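Local coordinates for outer membrane protein Omp121 (Bacteroides thetaiotaomicron, PDB 5FQ8), which probably imports nutrients across the bacterial outer membrane as a calcium-binding member of the TonB-dependent receptor family, at residues V860-I863 / N868-Y871; R832-N837 / F898-S903; K417-A422 / V494-I499. All coordinates share one frame; numbering follows the deposited sequence.

Contact 1 (V860-I863 / N868-Y871); sequences VNKI and NVTY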
loop_
_atom_site.group_PDB
_atom_site.type_symbol
_atom_site.label_atom_id
_atom_site.label_comp_id
_atom_site.label_asym_id
_atom_site.label_seq_id
_atom_site.Cartn_x
_atom_site.Cartn_y
_atom_site.Cartn_z
ATOM N N VAL B 860 -34.042 24.217 -38.241
ATOM C CA VAL B 860 -33.534 24.424 -39.584
ATOM C C VAL B 860 -32.488 23.365 -39.872
ATOM O O VAL B 860 -32.095 22.598 -39.001
ATOM C CB VAL B 860 -32.935 25.822 -39.767
ATOM C CG1 VAL B 860 -33.938 26.861 -39.361
ATOM C CG2 VAL B 860 -31.685 25.938 -38.945
ATOM N N ASN B 861 -32.051 23.324 -41.118
ATOM C CA ASN B 861 -30.867 22.584 -41.508
ATOM C C ASN B 861 -29.870 23.585 -42.055
ATOM O O ASN B 861 -30.252 24.530 -42.731
ATOM C CB ASN B 861 -31.183 21.514 -42.540
ATOM C CG ASN B 861 -32.112 20.461 -42.006
ATOM O OD1 ASN B 861 -32.303 20.363 -40.813
ATOM N ND2 ASN B 861 -32.688 19.666 -42.882
ATOM N N LYS B 862 -28.604 23.405 -41.717
ATOM C CA LYS B 862 -27.542 24.266 -42.210
ATOM C C LYS B 862 -26.965 23.616 -43.455
ATOM O O LYS B 862 -26.337 22.558 -43.376
ATOM C CB LYS B 862 -26.479 24.457 -41.139
ATOM C CG LYS B 862 -25.479 25.540 -41.417
ATOM C CD LYS B 862 -24.388 25.460 -40.374
ATOM C CE LYS B 862 -23.415 26.584 -40.524
ATOM N NZ LYS B 862 -22.500 26.635 -39.376
ATOM N N ILE B 863 -27.203 24.236 -44.603
ATOM C CA ILE B 863 -26.742 23.721 -45.884
ATOM C C ILE B 863 -25.372 24.316 -46.167
ATOM O O ILE B 863 -25.245 25.508 -46.433
ATOM C CB ILE B 863 -27.738 24.048 -47.000
ATOM C CG1 ILE B 863 -29.083 23.407 -46.688
ATOM C CG2 ILE B 863 -27.224 23.540 -48.312
ATOM C CD1 ILE B 863 -28.989 21.946 -46.442
ATOM N N ASN B 868 -20.460 28.393 -48.602
ATOM C CA ASN B 868 -21.799 28.959 -48.675
ATOM C C ASN B 868 -22.678 28.353 -47.589
ATOM O O ASN B 868 -22.835 27.130 -47.518
ATOM C CB ASN B 868 -22.417 28.763 -50.055
ATOM C CG ASN B 868 -22.504 30.062 -50.826
ATOM O OD1 ASN B 868 -21.595 30.897 -50.760
ATOM N ND2 ASN B 868 -23.603 30.256 -51.541
ATOM N N VAL B 869 -23.253 29.215 -46.751
ATOM C CA VAL B 869 -24.095 28.809 -45.630
ATOM C C VAL B 869 -25.530 29.192 -45.944
ATOM O O VAL B 869 -25.815 30.356 -46.246
ATOM C CB VAL B 869 -23.645 29.447 -44.305
ATOM C CG1 VAL B 869 -24.466 28.886 -43.157
ATOM C CG2 VAL B 869 -22.168 29.206 -44.061
ATOM N N THR B 870 -26.426 28.216 -45.854
ATOM C CA THR B 870 -27.830 28.393 -46.175
ATOM C C THR B 870 -28.650 27.616 -45.168
ATOM O O THR B 870 -28.236 26.540 -44.740
ATOM C CB THR B 870 -28.149 27.886 -47.571
ATOM O OG1 THR B 870 -27.202 28.423 -48.497
ATOM C CG2 THR B 870 -29.548 28.298 -47.974
ATOM N N TYR B 871 -29.808 28.145 -44.805
ATOM C CA TYR B 871 -30.660 27.508 -43.821
ATOM C C TYR B 871 -32.009 27.182 -44.436
ATOM O O TYR B 871 -32.515 27.933 -45.270
ATOM C CB TYR B 871 -30.810 28.393 -42.610
ATOM C CG TYR B 871 -29.510 28.634 -41.894
ATOM C CD1 TYR B 871 -28.998 27.694 -41.006
ATOM C CD2 TYR B 871 -28.798 29.803 -42.093
ATOM C CE1 TYR B 871 -27.817 27.915 -40.346
ATOM C CE2 TYR B 871 -27.614 30.027 -41.432
ATOM C CZ TYR B 871 -27.128 29.083 -40.563
ATOM O OH TYR B 871 -25.942 29.332 -39.924
#
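Val860-Ile863 and Asn868-Tyr871 run antiparallel as the two arms of a beta hairpin, their axes 4.5 Å apart at closest approach and 164° from one another. Ile863 and Thr870 form a hydrogen-bonded pair. Ile863 N donates to Thr870 O (2.5 Å), and Thr870 N returns a bond to Ile863 O (3.0 Å). Lys862 and Tyr871 make the next pair, a non-hydrogen-bonded one. There the CA of Tyr871 makes a CA-H...O contact with Asn861 O at 3.2 Å.

The side chains of Lys862 and Tyr871 lie alongside each other on one face of the hairpin. With CG anti to its backbone N (chi1 -168°) and the rest of the chain extended, Lys862 passes along the phenol. Its CG comes within 3.5 Å of Tyr871 CE1. Farther out, Lys862 CE packs against Val869 CG1 at 3.7 Å. At the near end of the ring, Val860 CG2 meets Tyr871 CD1 at 3.8 Å. On the other face, Ile863 CB and Thr870 CB sit 3.9 Å apart.

The lysine thus does two jobs. Its methylenes cover apolar surface on the second strand, while NZ forms a salt bridge with Glu770 and another with an acidic side chain of another protein's chain. The amine is shared between an acid of its own chain and one of that protein, and so joins the hairpin to it.

Contact 2 (R832-N837 / F898-S903); sequences RTKDIN and FLVDKS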
loop_
_atom_site.group_PDB
_atom_site.type_symbol
_atom_site.label_atom_id
_atom_site.label_comp_id
_atom_site.label_asym_id
_atom_site.label_seq_id
_atom_site.Cartn_x
_atom_site.Cartn_y
_atom_site.Cartn_z
ATOM N N ARG B 832 -25.887 16.040 -11.726
ATOM C CA ARG B 832 -25.859 14.712 -12.335
ATOM C C ARG B 832 -27.141 13.940 -12.069
ATOM O O ARG B 832 -27.405 12.949 -12.749
ATOM C CB ARG B 832 -24.642 13.909 -11.845
ATOM C CG ARG B 832 -24.258 12.713 -12.723
ATOM C CD ARG B 832 -23.384 11.683 -12.035
ATOM N NE ARG B 832 -23.052 10.581 -12.935
ATOM C CZ ARG B 832 -23.692 9.421 -12.976
ATOM N NH1 ARG B 832 -24.672 9.180 -12.153
ATOM N NH2 ARG B 832 -23.355 8.501 -13.849
ATOM N N THR B 833 -27.949 14.383 -11.107
ATOM C CA THR B 833 -29.219 13.719 -10.847
ATOM C C THR B 833 -30.212 13.969 -11.968
ATOM O O THR B 833 -30.991 13.082 -12.329
ATOM C CB THR B 833 -29.789 14.189 -9.520
ATOM O OG1 THR B 833 -28.793 14.080 -8.509
ATOM C CG2 THR B 833 -30.950 13.344 -9.138
ATOM N N LYS B 834 -30.199 15.170 -12.530
ATOM C CA LYS B 834 -30.965 15.405 -13.740
ATOM C C LYS B 834 -30.323 14.692 -14.919
ATOM O O LYS B 834 -31.018 14.089 -15.741
ATOM C CB LYS B 834 -31.076 16.907 -13.997
ATOM C CG LYS B 834 -32.004 17.295 -15.111
ATOM C CD LYS B 834 -31.803 18.735 -15.520
ATOM C CE LYS B 834 -32.789 19.141 -16.581
ATOM N NZ LYS B 834 -32.615 20.560 -16.965
ATOM N N ASP B 835 -28.995 14.717 -14.990
ATOM C CA ASP B 835 -28.273 14.037 -16.058
ATOM C C ASP B 835 -28.685 12.574 -16.171
ATOM O O ASP B 835 -29.085 12.107 -17.241
ATOM C CB ASP B 835 -26.771 14.143 -15.804
ATOM C CG ASP B 835 -25.970 14.210 -17.071
ATOM O OD1 ASP B 835 -26.414 13.656 -18.093
ATOM O OD2 ASP B 835 -24.891 14.826 -17.037
ATOM N N ILE B 836 -28.575 11.828 -15.074
ATOM C CA ILE B 836 -28.803 10.396 -15.141
ATOM C C ILE B 836 -30.266 10.092 -15.391
ATOM O O ILE B 836 -30.598 9.057 -15.978
ATOM C CB ILE B 836 -28.304 9.717 -13.858
ATOM C CG1 ILE B 836 -28.346 8.212 -14.012
ATOM C CG2 ILE B 836 -29.149 10.123 -12.699
ATOM C CD1 ILE B 836 -27.547 7.748 -15.159
ATOM N N ASN B 837 -31.161 10.994 -14.990
ATOM C CA ASN B 837 -32.580 10.723 -15.125
ATOM C C ASN B 837 -33.109 11.118 -16.480
ATOM O O ASN B 837 -34.076 10.527 -16.960
ATOM C CB ASN B 837 -33.356 11.433 -14.027
ATOM C CG ASN B 837 -33.225 10.740 -12.727
ATOM O OD1 ASN B 837 -33.839 9.709 -12.492
ATOM N ND2 ASN B 837 -32.394 11.280 -11.877
ATOM N N PHE B 898 -28.235 20.525 -18.160
ATOM C CA PHE B 898 -27.963 19.925 -16.872
ATOM C C PHE B 898 -27.320 20.889 -15.905
ATOM O O PHE B 898 -26.990 20.490 -14.793
ATOM C CB PHE B 898 -27.105 18.685 -17.059
ATOM C CG PHE B 898 -27.720 17.680 -17.980
ATOM C CD1 PHE B 898 -28.923 17.088 -17.667
ATOM C CD2 PHE B 898 -27.107 17.348 -19.158
ATOM C CE1 PHE B 898 -29.497 16.181 -18.503
ATOM C CE2 PHE B 898 -27.664 16.434 -19.997
ATOM C CZ PHE B 898 -28.864 15.846 -19.679
ATOM N N LEU B 899 -27.146 22.142 -16.290
ATOM C CA LEU B 899 -27.023 23.208 -15.312
ATOM C C LEU B 899 -28.414 23.561 -14.808
ATOM O O LEU B 899 -29.306 23.878 -15.601
ATOM C CB LEU B 899 -26.335 24.415 -15.927
ATOM C CG LEU B 899 -24.872 24.156 -16.221
ATOM C CD1 LEU B 899 -24.311 25.258 -17.042
ATOM C CD2 LEU B 899 -24.125 24.048 -14.929
ATOM N N VAL B 900 -28.599 23.489 -13.492
ATOM C CA VAL B 900 -29.906 23.580 -12.856
ATOM C C VAL B 900 -29.951 24.791 -11.936
ATOM O O VAL B 900 -28.952 25.140 -11.300
ATOM C CB VAL B 900 -30.198 22.281 -12.091
ATOM C CG1 VAL B 900 -31.346 22.458 -11.141
ATOM C CG2 VAL B 900 -30.482 21.191 -13.079
ATOM N N ASP B 901 -31.120 25.428 -11.872
ATOM C CA ASP B 901 -31.308 26.618 -11.054
ATOM C C ASP B 901 -31.089 26.311 -9.575
ATOM O O ASP B 901 -31.654 25.363 -9.032
ATOM C CB ASP B 901 -32.716 27.170 -11.290
ATOM C CG ASP B 901 -32.890 28.594 -10.801
ATOM O OD1 ASP B 901 -32.296 28.974 -9.776
ATOM O OD2 ASP B 901 -33.651 29.335 -11.449
ATOM N N LYS B 902 -30.289 27.150 -8.927
ATOM C CA LYS B 902 -29.880 27.005 -7.538
ATOM C C LYS B 902 -30.944 27.479 -6.559
ATOM O O LYS B 902 -30.826 27.212 -5.363
ATOM C CB LYS B 902 -28.589 27.797 -7.319
ATOM C CG LYS B 902 -27.420 27.054 -6.731
ATOM C CD LYS B 902 -26.186 27.943 -6.720
ATOM C CE LYS B 902 -25.223 27.610 -5.575
ATOM N NZ LYS B 902 -24.997 26.147 -5.426
ATOM N N SER B 903 -31.985 28.139 -7.046
ATOM C CA SER B 903 -32.897 28.882 -6.194
ATOM C C SER B 903 -33.796 27.946 -5.410
ATOM O O SER B 903 -34.189 26.886 -5.899
ATOM C CB SER B 903 -33.737 29.828 -7.047
ATOM O OG SER B 903 -32.924 30.790 -7.691
#
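Phe898 turns its ring onto Asp835 with CG anti to its own carbonyl carbon (chi1 -56°), while Lys834 holds CG opposite its backbone N (chi1 -172°) and stretches its chain toward Val900. The carboxylate of Asp835 lies stacked on one face of the phenyl ring, the two planes only 14° apart. Asp835 OD1 is 3.6 Å from Phe898 CE2, set toward the rim. Asp835 CB also sits over that ring, 4.3 Å from the centroid, as a CH-pi contact. The backbone joins in, since Asp835 CA is 3.5 Å from Phe898 CE1. Lys834 CG and CD cross the ring obliquely beside Phe898 CD1, and Lys834 CD packs on Val900 CG2 at 3.7 Å.

Both charged ends have polar partners nearby: Lys834 NZ donates to Cys897 O, and Asp835 OD2 is hydrogen-bonded to Tyr830 OH. The tyrosine is likely to steady the carboxylate over the ring.

Helix 832-839 follows directly on strand 828-831. That strand pairs antiparallel with the start of strand 899-915, through a backbone bond between Val900 and Met829; Phe898, just ahead of it, bonds to Ser831. The helix therefore packs against the strand that partners its own predecessor. Its Thr833 and Ile836 side chains touch Tyr335 of helix 330-335.

Contact 3 (K417-A422 / V494-I499); sequences KPNLYA and VNDLTI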
loop_
_atom_site.group_PDB
_atom_site.type_symbol
_atom_site.label_atom_id
_atom_site.label_comp_id
_atom_site.label_asym_id
_atom_site.label_seq_id
_atom_site.Cartn_x
_atom_site.Cartn_y
_atom_site.Cartn_z
ATOM N N LYS B 417 -13.465 -2.642 -1.613
ATOM C CA LYS B 417 -14.486 -3.178 -2.493
ATOM C C LYS B 417 -14.073 -4.568 -2.948
ATOM O O LYS B 417 -12.880 -4.835 -3.114
ATOM C CB LYS B 417 -14.707 -2.272 -3.705
ATOM C CG LYS B 417 -13.511 -1.997 -4.567
ATOM C CD LYS B 417 -13.794 -0.792 -5.425
ATOM C CE LYS B 417 -12.858 -0.688 -6.601
ATOM N NZ LYS B 417 -13.091 -1.784 -7.585
ATOM N N PRO B 418 -15.032 -5.463 -3.177
ATOM C CA PRO B 418 -14.695 -6.868 -3.402
ATOM C C PRO B 418 -14.100 -7.114 -4.773
ATOM O O PRO B 418 -14.188 -6.302 -5.692
ATOM C CB PRO B 418 -16.042 -7.584 -3.275
ATOM C CG PRO B 418 -16.994 -6.593 -2.772
ATOM C CD PRO B 418 -16.482 -5.260 -3.180
ATOM N N ASN B 419 -13.486 -8.284 -4.892
ATOM C CA ASN B 419 -13.051 -8.823 -6.170
ATOM C C ASN B 419 -14.289 -9.368 -6.853
ATOM O O ASN B 419 -14.568 -10.568 -6.833
ATOM C CB ASN B 419 -12.007 -9.905 -5.972
ATOM C CG ASN B 419 -11.327 -10.287 -7.247
ATOM O OD1 ASN B 419 -11.966 -10.530 -8.255
ATOM N ND2 ASN B 419 -10.018 -10.316 -7.217
ATOM N N LEU B 420 -15.045 -8.454 -7.456
ATOM C CA LEU B 420 -16.265 -8.843 -8.145
ATOM C C LEU B 420 -15.979 -9.802 -9.294
ATOM O O LEU B 420 -16.778 -10.708 -9.567
ATOM C CB LEU B 420 -16.984 -7.599 -8.645
ATOM C CG LEU B 420 -17.447 -6.598 -7.591
ATOM C CD1 LEU B 420 -17.900 -5.358 -8.273
ATOM C CD2 LEU B 420 -18.572 -7.165 -6.765
ATOM N N TYR B 421 -14.835 -9.637 -9.963
ATOM C CA TYR B 421 -14.499 -10.523 -11.071
ATOM C C TYR B 421 -14.335 -11.958 -10.596
ATOM O O TYR B 421 -14.922 -12.882 -11.166
ATOM C CB TYR B 421 -13.231 -10.045 -11.773
ATOM C CG TYR B 421 -12.910 -10.817 -13.031
ATOM C CD1 TYR B 421 -13.465 -10.458 -14.238
ATOM C CD2 TYR B 421 -12.069 -11.910 -13.005
ATOM C CE1 TYR B 421 -13.191 -11.143 -15.380
ATOM C CE2 TYR B 421 -11.793 -12.612 -14.151
ATOM C CZ TYR B 421 -12.361 -12.221 -15.338
ATOM O OH TYR B 421 -12.091 -12.899 -16.501
ATOM N N ALA B 422 -13.539 -12.166 -9.550
ATOM C CA ALA B 422 -13.298 -13.519 -9.079
ATOM C C ALA B 422 -14.580 -14.204 -8.653
ATOM O O ALA B 422 -14.771 -15.396 -8.904
ATOM C CB ALA B 422 -12.318 -13.499 -7.918
ATOM N N VAL B 494 -3.685 -1.769 -1.822
ATOM C CA VAL B 494 -3.431 -3.009 -2.547
ATOM C C VAL B 494 -4.600 -3.273 -3.463
ATOM O O VAL B 494 -5.748 -2.985 -3.121
ATOM C CB VAL B 494 -3.218 -4.230 -1.625
ATOM C CG1 VAL B 494 -1.909 -4.131 -0.916
ATOM C CG2 VAL B 494 -4.350 -4.344 -0.661
ATOM N N ASN B 495 -4.313 -3.836 -4.619
ATOM C CA ASN B 495 -5.350 -4.174 -5.571
ATOM C C ASN B 495 -5.379 -5.671 -5.791
ATOM O O ASN B 495 -4.484 -6.401 -5.373
ATOM C CB ASN B 495 -5.140 -3.433 -6.890
ATOM C CG ASN B 495 -5.567 -1.986 -6.804
ATOM O OD1 ASN B 495 -6.700 -1.637 -7.139
ATOM N ND2 ASN B 495 -4.672 -1.135 -6.335
ATOM N N ASP B 496 -6.447 -6.129 -6.426
ATOM C CA ASP B 496 -6.538 -7.508 -6.876
ATOM C C ASP B 496 -6.434 -8.458 -5.679
ATOM O O ASP B 496 -5.396 -9.050 -5.411
ATOM C CB ASP B 496 -5.464 -7.791 -7.936
ATOM C CG ASP B 496 -5.852 -8.886 -8.878
ATOM O OD1 ASP B 496 -6.356 -9.925 -8.401
ATOM O OD2 ASP B 496 -5.655 -8.704 -10.093
ATOM N N LEU B 497 -7.551 -8.583 -4.971
ATOM C CA LEU B 497 -7.565 -9.273 -3.690
ATOM C C LEU B 497 -7.524 -10.779 -3.887
ATOM O O LEU B 497 -8.208 -11.324 -4.750
ATOM C CB LEU B 497 -8.802 -8.875 -2.894
ATOM C CG LEU B 497 -8.933 -7.370 -2.717
ATOM C CD1 LEU B 497 -10.186 -7.033 -1.950
ATOM C CD2 LEU B 497 -7.705 -6.823 -2.028
ATOM N N THR B 498 -6.721 -11.460 -3.072
ATOM C CA THR B 498 -6.586 -12.901 -3.246
ATOM C C THR B 498 -7.835 -13.624 -2.771
ATOM O O THR B 498 -8.498 -14.311 -3.548
ATOM C CB THR B 498 -5.350 -13.416 -2.519
ATOM O OG1 THR B 498 -4.180 -12.847 -3.104
ATOM C CG2 THR B 498 -5.273 -14.897 -2.645
ATOM N N ILE B 499 -8.158 -13.492 -1.488
ATOM C CA ILE B 499 -9.464 -13.870 -0.960
ATOM C C ILE B 499 -10.417 -12.730 -1.282
ATOM O O ILE B 499 -10.160 -11.592 -0.876
ATOM C CB ILE B 499 -9.397 -14.157 0.546
ATOM C CG1 ILE B 499 -8.717 -15.486 0.778
ATOM C CG2 ILE B 499 -10.769 -14.252 1.127
ATOM C CD1 ILE B 499 -8.103 -15.581 2.071
#
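Asn419 and Leu497 bring the two segments together, with their CA atoms 6.0 Å apart. Each segment carries the last residues of a long strand and the chain beyond it: Lys417-Ala422 passes from strand 398-417 through a turn into helix 420-424, and Val494-Ile499 leaves strand 472-495 as a loop. Asn419 is the centre of an inverse gamma turn, closed by a weak bond from Leu420 N to Pro418 O. It is also the N-cap of the helix.

The amide of Asn419 works in both directions. ND2 donates to Leu497 O at 3.2 Å, with a bent N-H...O angle of 137°. The donor lies in the plane of that carbonyl, on a lone pair, while the acceptor is tilted out of the asparagine's amide plane. OD1 faces the helix and takes the N-H of Ala422 at 2.6 Å, the capping bond. A chi1 of -168°, which puts CG anti to the backbone N, points the amide between these two partners. Together the two bonds are likely to set its rotation. Asp496 OD1 is 3.9 Å from Asn419 ND2, so its charge may add a favourable field. Leu497 CD1 rests against Lys417 O at 3.7 Å. With an alanine in place of Asn419, Leu497 O and the N-H of Ala422 would probably each lose this mate, and the helix start its cap.

Strand 446-469 pairs with strands 398-417 and 472-495. Lys417 and Val494 bond through the backbone to its residues Gln446 and Tyr447. Past the strand ends, the preceding loop takes over, with Gly445 bonded to Asp496 and Thr444 to Leu497. Thr498 OG1 reaches Asn627 of the second subunit.

How the contacts relate
Along the chain contact 3 closes first. Contact 2 opens later, and contact 1 is nested inside the loop that contact 2 closes. Contacts 2 and 3 both reach the strands of the beta barrel, yet their centres are about 34 Å apart and their nearest atoms about 16 Å. Both lie where barrel strands give way to a short helix or a loop. Contact 1 belongs to a separate small sheet, about 32 Å from contact 2 and about 55 Å from contact 3 between centres. It sits about 47 Å from the chain's centre, well beyond contact 2 at about 18 Å. Contacts 1 and 3 also meet other chains of the assembly; contact 2 does not.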